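Local coordinates for NAD-dependent epimerase/dehydratase (Methylobacillus flagellatus KT, PDB 3GPI), which is of unknown function but probably binds a dinucleotide such as NAD, as members of the NAD-dependent epimerase/dehydratase family do, at residues Y158-L163 and I185-G190. Residues are numbered along the deposited sequence; the frame is centred on the assembly and turned at random.
Sequences YGPGRL and IHRDDG
Tyr-158 and His-186 face each other as a parallel beta bridge in the mixed sheet of a Rossmann-type epimerase/dehydratase fold. The bridge joins the ends of strands 149-158 and 181-186. Tyr-158 N donates to Ile-185 O, and Arg-187 N donates to Tyr-158 O at 2.8 Å. The second bond is nearly straight.

Both side chains of the bridge lie on the same face of the sheet. Tyr-158 holds CG between its backbone N and carbonyl carbon (chi1 72°), and its ring reaches across to the neighbouring strand. His-186 turns an edge to one face of that ring. The pair is T-shaped, with centroids 5.1 Å apart and planes at 69°. The imidazole has Gly-159 CA over one of its faces, a CH-pi contact 4.2 Å from the ring centroid. His-186 is also the N-cap of helix 187-201. Its ND1 accepts from Asp-188 N at 2.9 Å, in the ring plane, which fixes the rotation of the ring. Tyr-263 stacks on His-186, and Tyr-270 of helix 266-277 stacks on Tyr-158.

Beyond the bridge, a type II turn runs from Gly-159 to Arg-162. Its Pro-160 lies across the guanidinium of Arg-187, with Pro-160 CD 3.8 Å from Arg-187 CZ, over the centre of the flat group. Arg-187 bends at chi3 (72°), and NE and NH2 both grip Asp-188 OD1 side-on, in the guanidinium plane. An alanine at Arg-187 would probably leave the Pro-160 ring without its flat partner and Asp-188 OD1 without its two N-H donors. On the other side of CZ, Arg-187 NH1 donates to a water 3.1 Å away, which also lies beside Pro-160 O.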
loop_
_atom_site.group_PDB
_atom_site.type_symbol
_atom_site.label_atom_id
_atom_site.label_comp_id
_atom_site.label_asym_id
_atom_site.label_seq_id
_atom_site.Cartn_x
_atom_site.Cartn_y
_atom_site.Cartn_z
ATOM N N TYR A 158 -6.552 4.412 -1.796
ATOM C CA TYR A 158 -7.758 5.252 -1.539
ATOM C C TYR A 158 -8.666 4.471 -0.636
ATOM O O TYR A 158 -8.498 3.258 -0.455
ATOM C CB TYR A 158 -8.475 5.645 -2.830
ATOM C CG TYR A 158 -9.242 4.560 -3.555
ATOM C CD1 TYR A 158 -10.623 4.651 -3.669
ATOM C CD2 TYR A 158 -8.631 3.443 -4.141
ATOM C CE1 TYR A 158 -11.377 3.725 -4.334
ATOM C CE2 TYR A 158 -9.385 2.505 -4.815
ATOM C CZ TYR A 158 -10.758 2.638 -4.927
ATOM O OH TYR A 158 -11.494 1.720 -5.614
ATOM N N GLY A 159 -9.612 5.154 -0.024
ATOM C CA GLY A 159 -10.503 4.451 0.912
ATOM C C GLY A 159 -10.936 5.478 1.937
ATOM O O GLY A 159 -10.716 6.671 1.733
ATOM N N PRO A 160 -11.501 5.028 3.076
ATOM C CA PRO A 160 -11.877 5.970 4.141
ATOM C C PRO A 160 -10.674 6.795 4.597
ATOM O O PRO A 160 -9.562 6.278 4.698
ATOM C CB PRO A 160 -12.398 5.029 5.248
ATOM C CG PRO A 160 -12.848 3.806 4.494
ATOM C CD PRO A 160 -11.745 3.636 3.461
ATOM N N GLY A 161 -10.844 8.095 4.797
ATOM C CA GLY A 161 -9.700 8.940 5.142
ATOM C C GLY A 161 -8.659 9.216 4.061
ATOM O O GLY A 161 -7.653 9.901 4.315
ATOM N N ARG A 162 -8.910 8.690 2.849
ATOM C CA ARG A 162 -8.124 8.992 1.637
ATOM C C ARG A 162 -9.080 9.311 0.500
ATOM O O ARG A 162 -9.185 8.577 -0.492
ATOM C CB ARG A 162 -7.205 7.837 1.271
ATOM C CG ARG A 162 -6.046 7.688 2.231
ATOM C CD ARG A 162 -5.357 6.422 1.898
ATOM N NE ARG A 162 -4.347 6.010 2.857
ATOM C CZ ARG A 162 -3.043 6.216 2.722
ATOM N NH1 ARG A 162 -2.554 6.906 1.688
ATOM N NH2 ARG A 162 -2.217 5.748 3.650
ATOM N N LEU A 163 -9.790 10.419 0.681
ATOM C CA LEU A 163 -10.841 10.852 -0.229
ATOM C C LEU A 163 -10.459 12.072 -1.072
ATOM O O LEU A 163 -11.353 12.767 -1.610
ATOM C CB LEU A 163 -12.125 11.176 0.566
ATOM C CG LEU A 163 -12.645 10.025 1.435
ATOM C CD1 LEU A 163 -13.836 10.521 2.272
ATOM C CD2 LEU A 163 -13.061 8.793 0.647
ATOM N N ILE A 185 -5.319 1.338 -5.491
ATOM C CA ILE A 185 -5.699 0.157 -4.742
ATOM C C ILE A 185 -6.484 0.657 -3.547
ATOM O O ILE A 185 -6.078 1.569 -2.855
ATOM C CB ILE A 185 -4.429 -0.684 -4.347
ATOM C CG1 ILE A 185 -4.817 -2.014 -3.669
ATOM C CG2 ILE A 185 -3.472 0.119 -3.480
ATOM C CD1 ILE A 185 -5.404 -3.092 -4.651
ATOM N N HIS A 186 -7.620 0.020 -3.276
ATOM C CA HIS A 186 -8.379 0.391 -2.102
ATOM C C HIS A 186 -7.657 -0.138 -0.860
ATOM O O HIS A 186 -7.138 -1.265 -0.863
ATOM C CB HIS A 186 -9.756 -0.266 -2.188
ATOM C CG HIS A 186 -10.747 0.252 -1.181
ATOM N ND1 HIS A 186 -10.669 -0.040 0.176
ATOM C CD2 HIS A 186 -11.848 1.026 -1.344
ATOM C CE1 HIS A 186 -11.686 0.542 0.796
ATOM N NE2 HIS A 186 -12.422 1.183 -0.102
ATOM N N ARG A 187 -7.609 0.668 0.193
ATOM C CA ARG A 187 -7.016 0.249 1.470
ATOM C C ARG A 187 -7.420 -1.166 1.872
ATOM O O ARG A 187 -6.584 -1.958 2.320
ATOM C CB ARG A 187 -7.425 1.220 2.575
ATOM C CG ARG A 187 -6.893 0.880 3.975
ATOM C CD ARG A 187 -7.808 1.525 5.044
ATOM N NE ARG A 187 -9.105 0.866 5.148
ATOM C CZ ARG A 187 -10.083 1.243 5.957
ATOM N NH1 ARG A 187 -9.929 2.305 6.734
ATOM N NH2 ARG A 187 -11.232 0.589 5.941
ATOM N N ASP A 188 -8.697 -1.512 1.741
ATOM C CA ASP A 188 -9.134 -2.814 2.226
ATOM C C ASP A 188 -8.639 -3.948 1.345
ATOM O O ASP A 188 -8.414 -5.052 1.829
ATOM C CB ASP A 188 -10.641 -2.898 2.292
ATOM C CG ASP A 188 -11.254 -2.000 3.356
ATOM O OD1 ASP A 188 -10.559 -1.353 4.150
ATOM O OD2 ASP A 188 -12.507 -2.009 3.430
ATOM N N ASP A 189 -8.491 -3.714 0.039
ATOM C CA ASP A 189 -7.849 -4.729 -0.791
ATOM C C ASP A 189 -6.368 -4.869 -0.513
ATOM O O ASP A 189 -5.823 -5.973 -0.562
ATOM C CB ASP A 189 -8.063 -4.415 -2.290
ATOM C CG ASP A 189 -9.381 -4.944 -2.798
ATOM O OD1 ASP A 189 -9.657 -6.134 -2.521
ATOM O OD2 ASP A 189 -10.106 -4.209 -3.515
ATOM N N GLY A 190 -5.658 -3.764 -0.271
ATOM C CA GLY A 190 -4.244 -3.874 0.071
ATOM C C GLY A 190 -4.090 -4.715 1.344
ATOM O O GLY A 190 -3.239 -5.604 1.404
HETATM O O HOH W 1 -8.260 4.873 6.329
#